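PDB 5ZNM: colicin-D, which kills Escherichia coli and close relatives by stopping protein synthesis, this chain holding its central domain and its C-terminal tRNA-cutting nuclease domain. Local coordinates for residues A[46-52]-A[207-213]; A[212-216]-A[229-233]; A[37-42]-A[190-194]; A[260-264]-A[276-281]; A[56-62]-A[124-130]. All coordinates share one frame; numbering follows the deposited sequence.

Interaction 1. Residues A[46-52]-A[207-213]; sequences GALVLNN and RTILVNP
Four backbone hydrogen bonds zip Leu48, Leu50 and Asn52 to Leu210 and Asn212 in parallel register, starting with Leu210 N to Leu48 O at 2.8 Å and ending with Asn52 N to Asn212 O at 3.0 Å. Between them Val49 CA and Val211 CA each turn a C-H on a carbonyl of the other strand.

The charged grip is at the Arg207 end. Its chain bends at chi2 (-21°), bringing the guanidinium to the loop ahead of strand 49-51, where NH1 and NH2 both hold Gly46 O end-on, at 3.0 and 2.8 Å, with the oxygen near the guanidinium plane. Leu48 CD1 sits over the centre of one face, 3.7 Å from Arg207 CZ. NH1 also reaches Thr208 O, while NE forms a salt bridge with Glu125. Beside this grip a water accepts from Leu48 N and donates to Thr208 O.

Apolar contacts sort by face. Leu50 CD1 meets Ile209 CG2 at 3.7 Å, whereas Val49 CG2 lies on Leu210 CB. At the far end an amide lies against a methyl, Asn52 ND2 standing 3.3 Å from Val211 CG1; Asn52 OD1 takes a water shared with Pro213 O, and a glycerol.

Strand 207-212 has strand 194-198 as its antiparallel neighbour on the side away from 49-51. Helix 32-42 covers Val49 and Leu210 through Met42, and strand 262-267 backs Leu50 and Ile209.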
# COMPACT_ATOMS: atom_id res chain seq x y z
N GLY A 46 9.56 -24.00 -3.97
CA GLY A 46 8.41 -24.14 -3.11
C GLY A 46 8.43 -23.28 -1.86
O GLY A 46 7.74 -23.57 -0.88
N ALA A 47 9.23 -22.21 -1.88
CA ALA A 47 9.33 -21.34 -0.71
C ALA A 47 8.09 -20.47 -0.58
O ALA A 47 7.58 -19.93 -1.57
CB ALA A 47 10.58 -20.46 -0.81
N LEU A 48 7.60 -20.35 0.65
CA LEU A 48 6.57 -19.37 1.01
C LEU A 48 7.21 -18.40 1.99
O LEU A 48 7.73 -18.82 3.03
CB LEU A 48 5.37 -20.04 1.66
CG LEU A 48 4.37 -20.81 0.81
CD1 LEU A 48 3.45 -21.56 1.75
CD2 LEU A 48 3.59 -19.85 -0.08
N VAL A 49 7.17 -17.11 1.66
CA VAL A 49 7.84 -16.10 2.47
C VAL A 49 6.82 -15.10 3.00
O VAL A 49 5.98 -14.59 2.24
CB VAL A 49 8.94 -15.37 1.66
CG1 VAL A 49 9.69 -14.36 2.56
CG2 VAL A 49 9.87 -16.38 1.02
N LEU A 50 6.90 -14.84 4.30
CA LEU A 50 6.29 -13.70 4.96
C LEU A 50 7.32 -12.59 5.08
O LEU A 50 8.46 -12.83 5.49
CB LEU A 50 5.79 -14.08 6.36
CG LEU A 50 4.62 -15.04 6.48
CD1 LEU A 50 4.60 -15.69 7.86
CD2 LEU A 50 3.33 -14.27 6.20
N ASN A 51 6.92 -11.37 4.75
CA ASN A 51 7.77 -10.21 5.00
C ASN A 51 7.33 -9.53 6.28
O ASN A 51 6.13 -9.46 6.57
CB ASN A 51 7.72 -9.23 3.82
CG ASN A 51 8.41 -9.77 2.59
OD1 ASN A 51 9.30 -10.63 2.69
ND2 ASN A 51 8.03 -9.25 1.42
N ASN A 52 8.29 -9.02 7.06
CA ASN A 52 7.93 -8.28 8.26
C ASN A 52 7.71 -6.79 7.99
O ASN A 52 8.05 -5.95 8.81
CB ASN A 52 8.96 -8.50 9.37
CG ASN A 52 8.72 -9.80 10.15
OD1 ASN A 52 9.45 -10.12 11.10
ND2 ASN A 52 7.71 -10.54 9.76
N ARG A 207 4.97 -28.00 7.09
CA ARG A 207 5.15 -26.90 6.16
C ARG A 207 6.11 -25.89 6.78
O ARG A 207 5.86 -25.37 7.88
CB ARG A 207 3.81 -26.24 5.85
CG ARG A 207 3.63 -25.69 4.42
CD ARG A 207 4.93 -25.42 3.69
NE ARG A 207 4.72 -25.25 2.25
CZ ARG A 207 5.54 -24.59 1.44
NH1 ARG A 207 6.65 -24.03 1.91
NH2 ARG A 207 5.26 -24.51 0.15
N THR A 208 7.18 -25.58 6.06
CA THR A 208 8.10 -24.52 6.42
C THR A 208 7.68 -23.19 5.78
O THR A 208 7.44 -23.14 4.57
CB THR A 208 9.50 -24.89 5.95
OG1 THR A 208 9.95 -26.04 6.68
CG2 THR A 208 10.43 -23.71 6.14
N ILE A 209 7.60 -22.13 6.58
CA ILE A 209 7.34 -20.78 6.08
C ILE A 209 8.53 -19.93 6.45
O ILE A 209 8.95 -19.93 7.61
CB ILE A 209 6.04 -20.19 6.65
CG1 ILE A 209 4.84 -21.02 6.22
CG2 ILE A 209 5.87 -18.72 6.21
CD1 ILE A 209 3.68 -20.88 7.16
N LEU A 210 9.12 -19.27 5.46
CA LEU A 210 10.26 -18.39 5.70
C LEU A 210 9.75 -17.00 6.10
O LEU A 210 8.69 -16.57 5.67
CB LEU A 210 11.12 -18.28 4.44
CG LEU A 210 11.73 -19.60 3.96
CD1 LEU A 210 12.46 -19.41 2.64
CD2 LEU A 210 12.67 -20.18 5.00
N VAL A 211 10.53 -16.30 6.91
CA VAL A 211 10.20 -14.92 7.26
C VAL A 211 11.40 -14.06 6.94
O VAL A 211 12.50 -14.32 7.45
CB VAL A 211 9.79 -14.77 8.73
CG1 VAL A 211 9.39 -13.34 9.02
CG2 VAL A 211 8.64 -15.70 9.09
N ASN A 212 11.21 -13.06 6.08
CA ASN A 212 12.23 -12.05 5.85
C ASN A 212 12.05 -10.97 6.92
O ASN A 212 11.06 -10.24 6.86
CB ASN A 212 12.12 -11.47 4.45
CG ASN A 212 13.24 -10.50 4.12
OD1 ASN A 212 13.99 -10.04 4.99
ND2 ASN A 212 13.35 -10.16 2.84
N PRO A 213 12.91 -10.85 7.91
CA PRO A 213 12.67 -9.90 9.00
C PRO A 213 12.93 -8.45 8.62
O PRO A 213 12.60 -7.58 9.43
CB PRO A 213 13.63 -10.36 10.10
CG PRO A 213 14.70 -11.06 9.41
CD PRO A 213 14.15 -11.61 8.13
O HOH W 1 9.12 -22.00 2.55
O HOH W 2 11.46 -8.02 11.75

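Interaction 2. Residues A[212-216]-A[229-233]; sequences NPVPQ and VPVTP
Two side-chain amides reach across to 229-233, Gln216 to its backbone and Asn212 chiefly to the Thr232 hydroxyl; the segments do not pair as strands, and these amides make the bonds. The Gln216 amide is held at both ends: NE2 donates to Pro230 O at 2.8 Å, and OE1 accepts from Thr232 N at 2.9 Å. Both bonds lie in the plane of the accepting carbonyl, so the pair fixes the rotation of the amide about its last torsion. An extended chain, with CG anti to the backbone N (chi1 -153°), carries it that far.

Asn212 comes in alongside, running opposite to Thr232. Its ND2 gives a straight bond to Thr232 OG1 at 2.8 Å (165°), almost in the amide plane, and a weak one to Pro230 O at 3.2 Å; that carbonyl is thus shared by both amides. Asn212 OD1 turns back to Val214 N and closes an Asx turn, which sets the amide before it crosses. Thr232 OG1 is also bonded to Asn51.

The looser part is apolar and lies at the Val229 end. Val214 CG1 touches Val229 CG1 at 3.9 Å, and Val214 CG2 rests on Pro230 CD at 4.0 Å. Beyond them Ala270 of the second subunit packs on both valines. At the other end a water bridges Gln216 OE1 and Thr232 O, and Val231, partly exposed, points away.

Both segments belong to the long connection leaving strand 207-212, Asn212 being its last strand residue; helix 32-42 lies against Pro230 and Thr232 through Met42, and strand 49-51 borders Asn212 and Thr232.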
# COMPACT_ATOMS: atom_id res chain seq x y z
N ASN A 212 11.21 -13.06 6.08
CA ASN A 212 12.23 -12.05 5.85
C ASN A 212 12.05 -10.97 6.92
O ASN A 212 11.06 -10.24 6.86
CB ASN A 212 12.12 -11.47 4.45
CG ASN A 212 13.24 -10.50 4.12
OD1 ASN A 212 13.99 -10.04 4.99
ND2 ASN A 212 13.35 -10.16 2.84
N PRO A 213 12.91 -10.85 7.91
CA PRO A 213 12.67 -9.90 9.00
C PRO A 213 12.93 -8.45 8.62
O PRO A 213 12.60 -7.58 9.43
CB PRO A 213 13.63 -10.36 10.10
CG PRO A 213 14.70 -11.06 9.41
CD PRO A 213 14.15 -11.61 8.13
N VAL A 214 13.47 -8.16 7.44
CA VAL A 214 13.73 -6.79 7.02
C VAL A 214 12.46 -6.25 6.37
O VAL A 214 12.01 -6.82 5.36
CB VAL A 214 14.91 -6.72 6.04
CG1 VAL A 214 15.21 -5.27 5.69
CG2 VAL A 214 16.15 -7.41 6.62
N PRO A 215 11.89 -5.15 6.86
CA PRO A 215 10.74 -4.55 6.17
C PRO A 215 11.07 -4.29 4.72
O PRO A 215 12.18 -3.88 4.38
CB PRO A 215 10.49 -3.25 6.95
CG PRO A 215 11.07 -3.53 8.34
CD PRO A 215 12.29 -4.36 8.05
N GLN A 216 10.12 -4.59 3.85
CA GLN A 216 10.41 -4.49 2.43
C GLN A 216 9.13 -4.30 1.64
O GLN A 216 8.65 -5.24 0.98
CB GLN A 216 11.15 -5.74 1.95
CG GLN A 216 12.03 -5.52 0.75
CD GLN A 216 13.01 -6.67 0.59
OE1 GLN A 216 12.64 -7.71 0.07
NE2 GLN A 216 14.24 -6.49 1.09
N VAL A 229 20.68 -6.66 2.31
CA VAL A 229 19.53 -7.31 2.97
C VAL A 229 18.99 -8.37 2.03
O VAL A 229 19.15 -8.29 0.81
CB VAL A 229 18.40 -6.31 3.31
CG1 VAL A 229 18.84 -5.21 4.31
CG2 VAL A 229 17.80 -5.69 2.02
N PRO A 230 18.33 -9.40 2.59
CA PRO A 230 17.63 -10.36 1.73
C PRO A 230 16.53 -9.66 0.97
O PRO A 230 15.89 -8.73 1.48
CB PRO A 230 17.06 -11.39 2.72
CG PRO A 230 17.78 -11.15 4.01
CD PRO A 230 18.10 -9.68 4.02
N VAL A 231 16.29 -10.11 -0.25
CA VAL A 231 15.25 -9.53 -1.09
C VAL A 231 14.22 -10.61 -1.36
O VAL A 231 14.53 -11.64 -1.98
CB VAL A 231 15.83 -8.94 -2.38
CG1 VAL A 231 14.71 -8.53 -3.34
CG2 VAL A 231 16.67 -7.70 -2.04
N THR A 232 13.02 -10.42 -0.84
CA THR A 232 11.94 -11.37 -1.08
C THR A 232 11.48 -11.26 -2.53
O THR A 232 11.29 -10.14 -3.03
CB THR A 232 10.78 -11.09 -0.13
OG1 THR A 232 11.26 -11.12 1.22
CG2 THR A 232 9.67 -12.13 -0.31
N PRO A 233 11.33 -12.38 -3.25
CA PRO A 233 10.82 -12.29 -4.63
C PRO A 233 9.45 -11.65 -4.64
O PRO A 233 8.59 -11.97 -3.82
CB PRO A 233 10.78 -13.76 -5.09
CG PRO A 233 11.84 -14.42 -4.25
CD PRO A 233 11.76 -13.74 -2.91
O HOH W 3 10.80 -7.77 -1.67

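Interaction 3. Residues A[37-42]-A[190-194]; sequences RANSVM and ATGLD
The one flat side-chain group that matters here is the Arg37 guanidinium, and it is used at its edge. Ala190 O lies within 1° of its plane and is gripped side-on by two nitrogens, Arg37 NE at 2.7 Å and NH2 at 2.8 Å. The two do not approach the oxygen equally: NH2 comes in the carbonyl plane, on a lone pair, while NE stands well above that plane. A bend at chi3 (-69°) turns the group off the helix to reach the loop.

Next to it the packing is close. Thr191 CG2 lies 4.0 Å from Arg37 CB, and the methyl of Ala38, CB, presses on the carbonyl oxygen Thr191 O at 3.4 Å, the backbones coming within 4.7 Å between the Ala38 and Thr191 CA atoms. Leu193 packs further along the helix: its CG meets Ala38 CB at 3.8 Å, and CD1 reaches Val41 CG1 and Met42 CG, crossing the methionine at a slant.

Thr191 OG1, turned back over its own backbone (chi1 62°), accepts from Leu193 N to form an ST turn. The same oxygen bonds a glycerol, probably from crystallisation. Gly192 follows with positive phi, and its carbonyl takes the hydroxyl of Tyr30.

Chemically, an arginine bonded to a carbonyl at the exposed end stands beside the largely buried Ala38, Met42 and Leu193. Two donors on one carbonyl probably polarise it, and they tie the loop before strand 194-198 to helix 32-42.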
# COMPACT_ATOMS: atom_id res chain seq x y z
N ARG A 37 23.12 -16.43 1.18
CA ARG A 37 22.46 -17.64 1.64
C ARG A 37 20.97 -17.40 1.82
O ARG A 37 20.15 -18.27 1.50
CB ARG A 37 23.11 -18.14 2.93
CG ARG A 37 24.58 -18.51 2.78
CD ARG A 37 25.13 -19.22 4.01
NE ARG A 37 25.23 -18.36 5.19
CZ ARG A 37 26.38 -17.91 5.68
NH1 ARG A 37 27.53 -18.24 5.11
NH2 ARG A 37 26.37 -17.14 6.76
N ALA A 38 20.60 -16.21 2.31
CA ALA A 38 19.19 -15.91 2.49
C ALA A 38 18.46 -15.84 1.15
O ALA A 38 17.34 -16.35 1.01
CB ALA A 38 19.03 -14.61 3.29
N ASN A 39 19.11 -15.26 0.14
CA ASN A 39 18.47 -15.14 -1.16
C ASN A 39 18.35 -16.49 -1.85
O ASN A 39 17.33 -16.78 -2.48
CB ASN A 39 19.22 -14.15 -2.04
CG ASN A 39 18.96 -12.71 -1.65
OD1 ASN A 39 17.99 -12.39 -0.94
ND2 ASN A 39 19.82 -11.81 -2.12
N SER A 40 19.38 -17.34 -1.74
CA SER A 40 19.27 -18.72 -2.23
C SER A 40 18.04 -19.41 -1.66
O SER A 40 17.26 -20.03 -2.39
CB SER A 40 20.51 -19.54 -1.84
OG SER A 40 21.62 -19.28 -2.68
N VAL A 41 17.86 -19.31 -0.35
CA VAL A 41 16.82 -20.08 0.33
C VAL A 41 15.43 -19.56 -0.03
O VAL A 41 14.49 -20.34 -0.17
CB VAL A 41 17.09 -20.05 1.85
CG1 VAL A 41 15.86 -20.38 2.63
CG2 VAL A 41 18.20 -21.04 2.19
N MET A 42 15.28 -18.24 -0.20
CA MET A 42 13.96 -17.71 -0.55
C MET A 42 13.60 -17.93 -2.01
O MET A 42 12.43 -17.80 -2.37
CB MET A 42 13.88 -16.22 -0.24
CG MET A 42 13.74 -15.91 1.24
SD MET A 42 13.39 -14.18 1.51
CE MET A 42 14.87 -13.44 0.82
N ALA A 190 22.60 -18.65 10.15
CA ALA A 190 23.37 -18.71 8.92
C ALA A 190 22.82 -17.77 7.85
O ALA A 190 23.60 -17.23 7.05
CB ALA A 190 23.41 -20.14 8.39
N THR A 191 21.51 -17.58 7.80
CA THR A 191 20.91 -16.74 6.77
C THR A 191 20.41 -15.40 7.27
O THR A 191 20.19 -14.51 6.45
CB THR A 191 19.71 -17.45 6.11
OG1 THR A 191 18.69 -17.69 7.11
CG2 THR A 191 20.12 -18.76 5.46
N GLY A 192 20.15 -15.26 8.57
CA GLY A 192 19.46 -14.08 9.04
C GLY A 192 17.97 -14.06 8.75
O GLY A 192 17.34 -13.02 8.91
N LEU A 193 17.40 -15.18 8.29
CA LEU A 193 15.96 -15.33 8.10
C LEU A 193 15.35 -16.04 9.30
O LEU A 193 16.04 -16.68 10.10
CB LEU A 193 15.64 -16.14 6.83
CG LEU A 193 16.15 -15.61 5.49
CD1 LEU A 193 15.89 -16.64 4.38
CD2 LEU A 193 15.52 -14.25 5.16
N ASP A 194 14.03 -15.94 9.41
CA ASP A 194 13.32 -16.69 10.43
C ASP A 194 12.53 -17.81 9.78
O ASP A 194 12.28 -17.81 8.57
CB ASP A 194 12.38 -15.80 11.24
CG ASP A 194 13.14 -14.75 12.03
OD1 ASP A 194 13.99 -15.13 12.86
OD2 ASP A 194 12.88 -13.55 11.80

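Interaction 4. Residues A[260-264]-A[276-281]; sequences RDFIY and AVYVML
Phe262 and Tyr264 pair with Val279 and Val277 as antiparallel hydrogen-bonded pairs, Phe262 N to Val279 O at 2.9 Å being one of four such bonds, with Ile263 and Tyr278 between them as a non-hydrogen-bonded pair. On the Phe262 face the side chains nest. The Phe262 chi1 of 64° brings the ring alongside Val279; Val279 CB then stands over one face, 3.8 Å from the ring centroid, a CH-pi contact, and Leu281 CD1 meets the rim. Tyr264 lies side by side with Val277, its CE1 3.4 Å from Val277 CB, while Val279 CG2 touches the ring edge.

On the other face Tyr278 runs toward the start of the partner segment. Its OH donates to Asp261 OD2 at 2.7 Å, on the anti side of the carboxylate, whose plane is turned 75° from the ring. Gly155 N also bonds that hydroxyl, and Arg154 holds Asp261 OD1, so the acid has two partners. Ile263 CG1 meets the ring edge of Tyr278 at CD1.

Strands 262-267 and 274-281 form a beta hairpin in a five-stranded antiparallel sheet; on the outer side Ile263 makes backbone bonds with Pro181 and Leu183, and the Phe262 face packs against strands 194-198 and 207-212.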
# COMPACT_ATOMS: atom_id res chain seq x y z
N ARG A 260 -5.06 -24.47 8.01
CA ARG A 260 -3.72 -24.34 8.55
C ARG A 260 -3.45 -22.85 8.71
O ARG A 260 -2.65 -22.27 7.97
CB ARG A 260 -2.69 -24.99 7.66
CG ARG A 260 -3.06 -26.37 7.21
CD ARG A 260 -2.05 -26.84 6.22
NE ARG A 260 -0.92 -27.48 6.87
CZ ARG A 260 0.14 -27.93 6.20
NH1 ARG A 260 0.19 -27.76 4.87
NH2 ARG A 260 1.13 -28.55 6.84
N ASP A 261 -4.17 -22.21 9.62
CA ASP A 261 -3.99 -20.79 9.88
C ASP A 261 -3.34 -20.60 11.24
O ASP A 261 -3.40 -21.47 12.11
CB ASP A 261 -5.33 -20.04 9.80
CG ASP A 261 -6.40 -20.68 10.66
OD1 ASP A 261 -6.35 -21.92 10.84
OD2 ASP A 261 -7.29 -19.96 11.16
N PHE A 262 -2.68 -19.45 11.41
CA PHE A 262 -1.98 -19.22 12.67
C PHE A 262 -1.79 -17.72 12.85
O PHE A 262 -2.10 -16.93 11.97
CB PHE A 262 -0.63 -19.95 12.70
CG PHE A 262 0.37 -19.48 11.66
CD1 PHE A 262 0.36 -20.01 10.37
CD2 PHE A 262 1.33 -18.52 11.99
CE1 PHE A 262 1.28 -19.60 9.42
CE2 PHE A 262 2.26 -18.09 11.05
CZ PHE A 262 2.23 -18.63 9.76
N ILE A 263 -1.28 -17.36 14.02
CA ILE A 263 -0.89 -15.98 14.32
C ILE A 263 0.58 -15.98 14.69
O ILE A 263 1.07 -16.91 15.35
CB ILE A 263 -1.78 -15.40 15.44
CG1 ILE A 263 -3.20 -15.21 14.90
CG2 ILE A 263 -1.22 -14.08 15.97
CD1 ILE A 263 -4.24 -14.94 15.96
N TYR A 264 1.32 -14.97 14.22
CA TYR A 264 2.67 -14.73 14.71
C TYR A 264 2.84 -13.23 14.93
O TYR A 264 2.01 -12.41 14.49
CB TYR A 264 3.74 -15.28 13.76
CG TYR A 264 4.11 -14.38 12.62
CD1 TYR A 264 3.19 -14.07 11.61
CD2 TYR A 264 5.37 -13.82 12.54
CE1 TYR A 264 3.53 -13.23 10.56
CE2 TYR A 264 5.72 -12.98 11.50
CZ TYR A 264 4.81 -12.69 10.51
OH TYR A 264 5.17 -11.84 9.48
N ALA A 276 0.43 -8.30 15.95
CA ALA A 276 0.03 -9.67 15.63
C ALA A 276 -0.44 -9.75 14.18
O ALA A 276 -1.16 -8.87 13.70
CB ALA A 276 -1.07 -10.14 16.57
N VAL A 277 -0.04 -10.82 13.50
CA VAL A 277 -0.36 -11.06 12.10
C VAL A 277 -1.10 -12.39 12.01
O VAL A 277 -0.61 -13.41 12.52
CB VAL A 277 0.92 -11.10 11.24
CG1 VAL A 277 0.60 -11.24 9.76
CG2 VAL A 277 1.78 -9.87 11.49
N TYR A 278 -2.25 -12.39 11.35
CA TYR A 278 -3.03 -13.60 11.12
C TYR A 278 -2.70 -14.11 9.73
O TYR A 278 -2.69 -13.34 8.77
CB TYR A 278 -4.53 -13.31 11.28
CG TYR A 278 -5.44 -14.47 10.94
CD1 TYR A 278 -5.32 -15.70 11.59
CD2 TYR A 278 -6.45 -14.34 10.00
CE1 TYR A 278 -6.16 -16.76 11.30
CE2 TYR A 278 -7.30 -15.40 9.68
CZ TYR A 278 -7.15 -16.60 10.34
OH TYR A 278 -7.98 -17.65 10.05
N VAL A 279 -2.38 -15.40 9.63
CA VAL A 279 -1.86 -15.99 8.41
C VAL A 279 -2.72 -17.19 8.03
O VAL A 279 -3.08 -18.00 8.89
CB VAL A 279 -0.38 -16.40 8.58
CG1 VAL A 279 0.17 -16.97 7.28
CG2 VAL A 279 0.46 -15.18 9.04
N MET A 280 -3.09 -17.28 6.75
CA MET A 280 -3.99 -18.33 6.26
C MET A 280 -3.33 -19.01 5.08
O MET A 280 -2.76 -18.35 4.21
CB MET A 280 -5.35 -17.75 5.82
CG MET A 280 -6.16 -17.08 6.91
SD MET A 280 -7.21 -15.75 6.30
CE MET A 280 -6.19 -14.29 6.53
N LEU A 281 -3.43 -20.34 5.03
CA LEU A 281 -2.81 -21.11 3.97
C LEU A 281 -3.89 -21.82 3.15
O LEU A 281 -5.05 -21.90 3.55
CB LEU A 281 -1.80 -22.13 4.51
CG LEU A 281 -0.34 -21.65 4.57
CD1 LEU A 281 -0.14 -20.75 5.76
CD2 LEU A 281 0.63 -22.82 4.61

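Interaction 5. Residues A[56-62]-A[124-130]; sequences SVQLAMT and LEAMFSL
Val57 meets Phe128 on one face of an antiparallel ladder, and the phenylalanine can be followed outward from its backbone. Phe128 CB lies 4.1 Å from Gln58 O, and CG is a little closer to the same oxygen. With CG anti to the backbone N (chi1 -175°) the ring lies back toward Val57. Its CD1 comes to 3.4 Å from Gln58 O and has Leu59 CB at the ring edge. Further out, CE1 turns to Val57 CG1, and Phe128 CZ, at the tip, touches that methyl at 3.5 Å. The ring thus runs back along the partner strand, past Gln58 to Val57, instead of stopping at its direct pair, Leu59.

The backbone holds this in place. Gln58 with Ser129 and Ala60 with Met127 are hydrogen-bonded pairs; Ala60 N to Met127 O is the straightest of their bonds (170°, 2.8 Å). Thr62 closes the ladder twice, giving its N to Glu125 O and taking Glu125 N on OG1 at 2.9 Å. That hydroxyl lies between the threonine's own N and carbonyl carbon (chi1 54°), facing segment 124-130.

On the opposite face Ala60 CB meets Met127 CE at 4.0 Å. Gln58 stands off its strand, NE2 reaching Ser56 OG, nearly in the amide plane, and Asn51 O. A water links Ser56 O and Ser129 OG, and Glu125 has its salt bridge with Arg207.

Strands 56-61 and 126-131 are inner neighbours in the five-stranded antiparallel sheet, between strands 65-71 and 274-281; the Phe128 face packs on strand 163-170.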
# COMPACT_ATOMS: atom_id res chain seq x y z
N SER A 56 0.98 -4.59 7.05
CA SER A 56 0.79 -4.86 5.64
C SER A 56 -0.14 -6.06 5.44
O SER A 56 -0.30 -6.90 6.32
CB SER A 56 2.14 -5.13 4.96
OG SER A 56 2.77 -6.30 5.47
N VAL A 57 -0.77 -6.09 4.28
CA VAL A 57 -1.49 -7.26 3.79
C VAL A 57 -0.62 -7.91 2.73
O VAL A 57 -0.05 -7.22 1.88
CB VAL A 57 -2.87 -6.88 3.21
CG1 VAL A 57 -3.59 -8.12 2.65
CG2 VAL A 57 -3.72 -6.18 4.26
N GLN A 58 -0.50 -9.24 2.78
CA GLN A 58 0.39 -9.92 1.85
C GLN A 58 -0.29 -11.16 1.29
O GLN A 58 -1.07 -11.84 1.97
CB GLN A 58 1.71 -10.33 2.51
CG GLN A 58 2.59 -9.13 2.88
CD GLN A 58 3.79 -9.55 3.73
OE1 GLN A 58 4.38 -10.61 3.52
NE2 GLN A 58 4.16 -8.70 4.72
N LEU A 59 0.05 -11.46 0.04
CA LEU A 59 -0.38 -12.69 -0.61
C LEU A 59 0.85 -13.29 -1.27
O LEU A 59 1.45 -12.66 -2.15
CB LEU A 59 -1.48 -12.42 -1.64
CG LEU A 59 -1.91 -13.62 -2.49
CD1 LEU A 59 -2.47 -14.72 -1.62
CD2 LEU A 59 -2.95 -13.19 -3.52
N ALA A 60 1.24 -14.48 -0.83
CA ALA A 60 2.40 -15.16 -1.39
C ALA A 60 1.94 -16.42 -2.09
O ALA A 60 1.02 -17.10 -1.62
CB ALA A 60 3.44 -15.48 -0.30
N MET A 61 2.56 -16.72 -3.21
CA MET A 61 2.28 -17.92 -3.98
C MET A 61 3.61 -18.54 -4.39
O MET A 61 4.49 -17.83 -4.88
CB MET A 61 1.41 -17.60 -5.20
CG MET A 61 0.08 -16.92 -4.86
SD MET A 61 -0.38 -15.56 -5.98
CE MET A 61 0.76 -14.27 -5.46
N THR A 62 3.76 -19.85 -4.16
CA THR A 62 5.00 -20.52 -4.57
C THR A 62 5.28 -20.26 -6.05
O THR A 62 4.37 -20.28 -6.89
CB THR A 62 4.91 -22.03 -4.32
OG1 THR A 62 3.74 -22.55 -4.95
CG2 THR A 62 4.84 -22.32 -2.82
N LEU A 124 1.35 -25.89 -6.34
CA LEU A 124 1.20 -24.47 -6.06
C LEU A 124 0.55 -24.27 -4.69
O LEU A 124 -0.58 -24.73 -4.47
CB LEU A 124 0.37 -23.83 -7.17
CG LEU A 124 -0.02 -22.36 -7.27
CD1 LEU A 124 -1.24 -22.04 -6.42
CD2 LEU A 124 1.16 -21.46 -6.93
N GLU A 125 1.24 -23.59 -3.78
CA GLU A 125 0.69 -23.26 -2.47
C GLU A 125 0.62 -21.75 -2.30
O GLU A 125 1.33 -21.00 -2.98
CB GLU A 125 1.53 -23.91 -1.34
CG GLU A 125 1.65 -25.45 -1.46
CD GLU A 125 2.17 -26.12 -0.18
OE1 GLU A 125 2.53 -25.41 0.77
OE2 GLU A 125 2.22 -27.36 -0.11
N ALA A 126 -0.25 -21.30 -1.39
CA ALA A 126 -0.54 -19.88 -1.24
C ALA A 126 -0.75 -19.51 0.23
O ALA A 126 -1.12 -20.35 1.05
CB ALA A 126 -1.78 -19.46 -2.05
N MET A 127 -0.54 -18.23 0.52
CA MET A 127 -0.49 -17.76 1.90
C MET A 127 -0.94 -16.30 1.91
O MET A 127 -0.40 -15.48 1.17
CB MET A 127 0.92 -17.89 2.47
CG MET A 127 1.08 -17.42 3.91
SD MET A 127 2.73 -17.81 4.56
CE MET A 127 3.74 -16.87 3.43
N PHE A 128 -1.94 -16.01 2.73
CA PHE A 128 -2.52 -14.67 2.84
C PHE A 128 -2.42 -14.21 4.28
O PHE A 128 -2.69 -14.99 5.20
CB PHE A 128 -3.99 -14.69 2.38
CG PHE A 128 -4.63 -13.32 2.34
CD1 PHE A 128 -4.33 -12.44 1.31
CD2 PHE A 128 -5.52 -12.93 3.32
CE1 PHE A 128 -4.92 -11.17 1.28
CE2 PHE A 128 -6.11 -11.66 3.28
CZ PHE A 128 -5.81 -10.79 2.26
N SER A 129 -2.02 -12.96 4.50
CA SER A 129 -1.77 -12.52 5.86
C SER A 129 -2.13 -11.05 6.02
O SER A 129 -2.00 -10.26 5.08
CB SER A 129 -0.31 -12.74 6.28
OG SER A 129 0.56 -12.06 5.40
N LEU A 130 -2.59 -10.71 7.22
CA LEU A 130 -2.97 -9.34 7.55
C LEU A 130 -2.98 -9.20 9.06
O LEU A 130 -2.90 -10.19 9.79
CB LEU A 130 -4.35 -8.96 6.99
CG LEU A 130 -5.55 -9.92 6.99
CD1 LEU A 130 -5.67 -10.77 8.21
CD2 LEU A 130 -6.84 -9.11 6.82
O HOH W 4 1.16 -9.47 6.26

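In the fold
Interactions 4 and 5 belong to the same sheet: Tyr278 N to Leu130 O and Met280 N to Phe128 O, both 2.8 Å, join them, and their centres lie 10 Å apart. Interaction 1 lies in a second sheet against one face of the first, tied to interaction 5 by the salt bridge from Arg207 NE to Glu125 OE1 (2.6 Å) and to interaction 4 by Ile209 CD1 on Phe262 CE1 (3.5 Å). Interactions 2 and 3 cover its other side, joined through Val231 N and Asn39 OD1 at 2.9 Å; interaction 2 carries on directly from strand 207-212. The centres of interactions 3 and 4 are about 21 Å apart. Glycerols near Asn52, Thr191 and Tyr264 probably come from the crystallisation liquor.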